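Local coordinates for protein inorganic pyrophosphatase (PDB 2PRD) that probably catalyses the magnesium-dependent hydrolysis of inorganic pyrophosphate to two phosphate ions, working as a homohexamer, at residues 8-16 against 162-170. Sequence-based numbering, arbitrary orientation.
Sequences VGDKAPEVV and LEEVRACIA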
ATOM      1  N   VAL A   8     -25.778  15.802  13.807  1.00 17.30           N
ATOM      2  CA  VAL A   8     -24.590  15.568  14.621  1.00 19.06           C
ATOM      3  C   VAL A   8     -24.628  14.228  15.322  1.00 18.30           C
ATOM      4  O   VAL A   8     -23.582  13.762  15.815  1.00 24.62           O
ATOM      5  CB  VAL A   8     -24.358  16.690  15.645  1.00 22.48           C
ATOM      6  CG1 VAL A   8     -25.508  16.697  16.625  1.00 26.96           C
ATOM      7  CG2 VAL A   8     -23.036  16.441  16.365  1.00 22.63           C
ATOM      8  N   GLY A   9     -25.797  13.647  15.415  1.00 14.26           N
ATOM      9  CA  GLY A   9     -25.960  12.333  16.033  1.00 15.41           C
ATOM     10  C   GLY A   9     -26.702  12.350  17.341  1.00 16.53           C
ATOM     11  O   GLY A   9     -26.603  13.269  18.140  1.00 25.10           O
ATOM     12  N   ASP A  10     -27.402  11.268  17.592  1.00 21.18           N
ATOM     13  CA  ASP A  10     -28.233  11.063  18.770  1.00 27.90           C
ATOM     14  C   ASP A  10     -27.556  10.902  20.107  1.00 25.18           C
ATOM     15  O   ASP A  10     -28.196  11.105  21.157  1.00 23.98           O
ATOM     16  CB  ASP A  10     -29.122   9.818  18.484  1.00 41.98           C
ATOM     17  CG  ASP A  10     -30.189  10.208  17.455  1.00 59.21           C
ATOM     18  OD1 ASP A  10     -30.822  11.280  17.650  1.00 59.97           O
ATOM     19  OD2 ASP A  10     -30.360   9.441  16.477  1.00 64.29           O
ATOM     20  N   LYS A  11     -26.303  10.518  20.093  1.00 20.31           N
ATOM     21  CA  LYS A  11     -25.496  10.253  21.286  1.00 21.73           C
ATOM     22  C   LYS A  11     -24.578  11.420  21.604  1.00 14.64           C
ATOM     23  O   LYS A  11     -23.661  11.309  22.418  1.00 21.89           O
ATOM     24  CB  LYS A  11     -24.680   8.964  21.068  1.00 24.96           C
ATOM     25  CG  LYS A  11     -25.534   7.742  20.736  1.00 28.44           C
ATOM     26  CD  LYS A  11     -24.646   6.563  20.364  1.00 40.49           C
ATOM     27  CE  LYS A  11     -25.263   5.806  19.185  1.00 60.38           C
ATOM     28  NZ  LYS A  11     -24.814   4.375  19.122  1.00 64.40           N
ATOM     29  N   ALA A  12     -24.886  12.499  20.896  1.00 17.92           N
ATOM     30  CA  ALA A  12     -24.119  13.737  21.040  1.00 15.80           C
ATOM     31  C   ALA A  12     -24.503  14.323  22.394  1.00 15.19           C
ATOM     32  O   ALA A  12     -25.655  14.180  22.817  1.00 19.55           O
ATOM     33  CB  ALA A  12     -24.452  14.730  19.935  1.00 13.71           C
ATOM     34  N   PRO A  13     -23.581  14.959  23.054  1.00 17.31           N
ATOM     35  CA  PRO A  13     -22.206  15.194  22.636  1.00 21.36           C
ATOM     36  C   PRO A  13     -21.187  14.122  22.917  1.00 14.85           C
ATOM     37  O   PRO A  13     -20.051  14.295  22.456  1.00 18.79           O
ATOM     38  CB  PRO A  13     -21.892  16.490  23.451  1.00 15.92           C
ATOM     39  CG  PRO A  13     -22.542  16.186  24.774  1.00 13.47           C
ATOM     40  CD  PRO A  13     -23.903  15.576  24.361  1.00 14.83           C
ATOM     41  N   GLU A  14     -21.523  13.070  23.630  1.00 17.94           N
ATOM     42  CA  GLU A  14     -20.555  12.016  23.971  1.00 18.64           C
ATOM     43  C   GLU A  14     -20.015  11.278  22.751  1.00 20.33           C
ATOM     44  O   GLU A  14     -18.813  10.939  22.741  1.00 12.40           O
ATOM     45  CB  GLU A  14     -21.144  11.028  24.960  1.00 28.09           C
ATOM     46  CG  GLU A  14     -21.416  11.491  26.366  1.00 27.97           C
ATOM     47  CD  GLU A  14     -22.497  12.513  26.596  1.00 35.62           C
ATOM     48  OE1 GLU A  14     -23.452  12.656  25.790  1.00 24.35           O
ATOM     49  OE2 GLU A  14     -22.394  13.224  27.651  1.00 42.85           O
ATOM     50  N   VAL A  15     -20.896  10.990  21.811  1.00 15.16           N
ATOM     51  CA  VAL A  15     -20.582  10.301  20.558  1.00  9.28           C
ATOM     52  C   VAL A  15     -21.195  11.144  19.452  1.00  9.56           C
ATOM     53  O   VAL A  15     -22.370  11.502  19.507  1.00  9.61           O
ATOM     54  CB  VAL A  15     -21.024   8.841  20.532  1.00  8.31           C
ATOM     55  CG1 VAL A  15     -20.595   8.155  19.216  1.00  8.35           C
ATOM     56  CG2 VAL A  15     -20.340   7.993  21.627  1.00  9.00           C
ATOM     57  N   VAL A  16     -20.351  11.609  18.518  1.00 12.36           N
ATOM     58  CA  VAL A  16     -20.802  12.485  17.442  1.00  4.04           C
ATOM     59  C   VAL A  16     -20.503  11.949  16.054  1.00  8.74           C
ATOM     60  O   VAL A  16     -19.662  11.065  15.891  1.00 15.68           O
ATOM     61  CB  VAL A  16     -20.164  13.874  17.602  1.00  6.29           C
ATOM     62  CG1 VAL A  16     -20.518  14.607  18.914  1.00  7.88           C
ATOM     63  CG2 VAL A  16     -18.663  13.805  17.504  1.00  6.89           C
ATOM     64  N   LEU A 162     -16.536  18.125  25.748  1.00  9.13           N
ATOM     65  CA  LEU A 162     -17.992  17.997  25.647  1.00 10.21           C
ATOM     66  C   LEU A 162     -18.673  19.356  25.722  1.00 12.51           C
ATOM     67  O   LEU A 162     -19.647  19.625  25.021  1.00 20.50           O
ATOM     68  CB  LEU A 162     -18.566  16.985  26.622  1.00 15.38           C
ATOM     69  CG  LEU A 162     -18.060  15.546  26.539  1.00 16.36           C
ATOM     70  CD1 LEU A 162     -18.600  14.749  27.709  1.00 12.47           C
ATOM     71  CD2 LEU A 162     -18.353  14.853  25.230  1.00 17.92           C
ATOM     72  N   GLU A 163     -18.129  20.203  26.553  1.00 19.55           N
ATOM     73  CA  GLU A 163     -18.620  21.570  26.732  1.00 15.07           C
ATOM     74  C   GLU A 163     -18.449  22.334  25.438  1.00 12.33           C
ATOM     75  O   GLU A 163     -19.326  23.137  25.108  1.00 14.51           O
ATOM     76  CB  GLU A 163     -17.899  22.268  27.877  1.00 16.15           C
ATOM     77  CG  GLU A 163     -18.409  21.930  29.268  1.00 29.64           C
ATOM     78  CD  GLU A 163     -19.934  21.977  29.325  1.00 41.20           C
ATOM     79  OE1 GLU A 163     -20.548  22.932  28.785  1.00 42.42           O
ATOM     80  OE2 GLU A 163     -20.528  21.035  29.909  1.00 45.65           O
ATOM     81  N   GLU A 164     -17.376  22.112  24.721  1.00 11.35           N
ATOM     82  CA  GLU A 164     -17.137  22.846  23.451  1.00 11.43           C
ATOM     83  C   GLU A 164     -18.029  22.254  22.384  1.00 15.58           C
ATOM     84  O   GLU A 164     -18.597  22.945  21.523  1.00 17.93           O
ATOM     85  CB  GLU A 164     -15.665  22.745  23.103  1.00 21.36           C
ATOM     86  CG  GLU A 164     -15.312  23.174  21.689  1.00 25.74           C
ATOM     87  CD  GLU A 164     -15.092  24.671  21.612  1.00 31.25           C
ATOM     88  OE1 GLU A 164     -15.121  25.305  22.690  1.00 37.19           O
ATOM     89  OE2 GLU A 164     -14.870  25.193  20.503  1.00 36.33           O
ATOM     90  N   VAL A 165     -18.132  20.918  22.448  1.00 11.67           N
ATOM     91  CA  VAL A 165     -19.058  20.296  21.443  1.00  9.25           C
ATOM     92  C   VAL A 165     -20.442  20.869  21.584  1.00 11.04           C
ATOM     93  O   VAL A 165     -21.094  21.317  20.614  1.00 16.06           O
ATOM     94  CB  VAL A 165     -18.933  18.802  21.615  1.00 10.15           C
ATOM     95  CG1 VAL A 165     -19.808  18.107  20.583  1.00  7.92           C
ATOM     96  CG2 VAL A 165     -17.456  18.395  21.450  1.00 10.30           C
ATOM     97  N   ARG A 166     -20.986  20.843  22.808  1.00 15.72           N
ATOM     98  CA  ARG A 166     -22.301  21.366  23.154  1.00 13.36           C
ATOM     99  C   ARG A 166     -22.471  22.819  22.706  1.00 13.97           C
ATOM    100  O   ARG A 166     -23.541  23.221  22.236  1.00 18.66           O
ATOM    101  CB  ARG A 166     -22.471  21.390  24.676  1.00 17.22           C
ATOM    102  CG  ARG A 166     -23.009  20.198  25.326  1.00 23.57           C
ATOM    103  CD  ARG A 166     -23.398  20.304  26.797  1.00 18.36           C
ATOM    104  NE  ARG A 166     -24.046  19.023  27.135  1.00 34.70           N
ATOM    105  CZ  ARG A 166     -23.576  17.924  27.666  1.00 40.91           C
ATOM    106  NH1 ARG A 166     -22.302  17.807  28.036  1.00 45.64           N
ATOM    107  NH2 ARG A 166     -24.389  16.859  27.838  1.00 42.30           N
ATOM    108  N   ALA A 167     -21.439  23.626  22.944  1.00 16.20           N
ATOM    109  CA  ALA A 167     -21.495  25.039  22.567  1.00 12.68           C
ATOM    110  C   ALA A 167     -21.488  25.236  21.071  1.00 18.99           C
ATOM    111  O   ALA A 167     -22.207  26.147  20.614  1.00 27.09           O
ATOM    112  CB  ALA A 167     -20.404  25.881  23.219  1.00 11.26           C
ATOM    113  N   CYS A 168     -20.798  24.444  20.289  1.00 16.62           N
ATOM    114  CA  CYS A 168     -20.765  24.625  18.822  1.00  5.86           C
ATOM    115  C   CYS A 168     -22.031  24.049  18.236  1.00  5.03           C
ATOM    116  O   CYS A 168     -22.430  24.433  17.124  1.00 14.81           O
ATOM    117  CB  CYS A 168     -19.532  23.915  18.260  1.00  7.12           C
ATOM    118  SG  CYS A 168     -18.033  24.729  18.926  1.00 15.55           S
ATOM    119  N   ILE A 169     -22.629  23.187  19.032  1.00 11.05           N
ATOM    120  CA  ILE A 169     -23.918  22.604  18.529  1.00 16.89           C
ATOM    121  C   ILE A 169     -25.008  23.675  18.649  1.00 23.07           C
ATOM    122  O   ILE A 169     -25.802  23.921  17.731  1.00 21.29           O
ATOM    123  CB  ILE A 169     -24.293  21.319  19.259  1.00 18.53           C
ATOM    124  CG1 ILE A 169     -23.434  20.136  18.807  1.00 16.83           C
ATOM    125  CG2 ILE A 169     -25.766  20.994  19.175  1.00 14.85           C
ATOM    126  CD1 ILE A 169     -23.525  18.910  19.714  1.00 16.91           C
ATOM    127  N   ALA A 170     -25.007  24.328  19.804  1.00 19.51           N
ATOM    128  CA  ALA A 170     -25.989  25.358  20.133  1.00 13.47           C
ATOM    129  C   ALA A 170     -25.884  26.495  19.149  1.00 19.99           C
ATOM    130  O   ALA A 170     -26.883  26.939  18.575  1.00 27.31           O
ATOM    131  CB  ALA A 170     -25.717  25.810  21.552  1.00 23.34           C
TER
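The turn that presents Pro-13 to Leu-162, Val-165 and Arg-166 is closed by a hydrogen bond of 2.8 Å from Val-15 N to Lys-11 O. No hydrogen bond crosses to the helix; the contact is made by apolar packing and one flat charged group. The Ala-12 to Pro-13 peptide is cis, and the proline ring meets the helix through CB, CG and CD. Its CG lies over the centre of one face of the Arg-166 guanidinium, 3.5 Å from CZ, and CD packs against NH2 of the same group. The arginine reaches it with its chain extended from CG to NE. Glu-14 OE2 comes within 4.2 Å of Arg-166 NH2, too far for a salt bridge, with carboxylate and guanidinium planes turned 69° apart; both side chains are on the exposed side. On the buried side, Pro-13 CB rests 3.9 Å from Val-165 CG1, a methyl set anti to its own backbone N (chi1 -178°) that also touches Val-16 CG1. Leu-162 CD2 sits 3.3 Å from Pro-13 O. Two turns along the helix, Ile-169 CD1 meets Val-8 CG2 at 4.2 Å and Ala-12 CB at 4.3 Å. A glycine in place of Pro-13 would probably leave the guanidinium face without its apolar cover, open a gap beside Val-165, and let the cis peptide relax. Beyond the pair, Val-8 and Val-16 pack on Ile-58, while Leu-162 and Val-16 both touch Val-89. Helix 158-173 thus lies against the segment entering strand 15-22, beside its antiparallel partner 84-97, on the outside of the pyrophosphatase beta barrel.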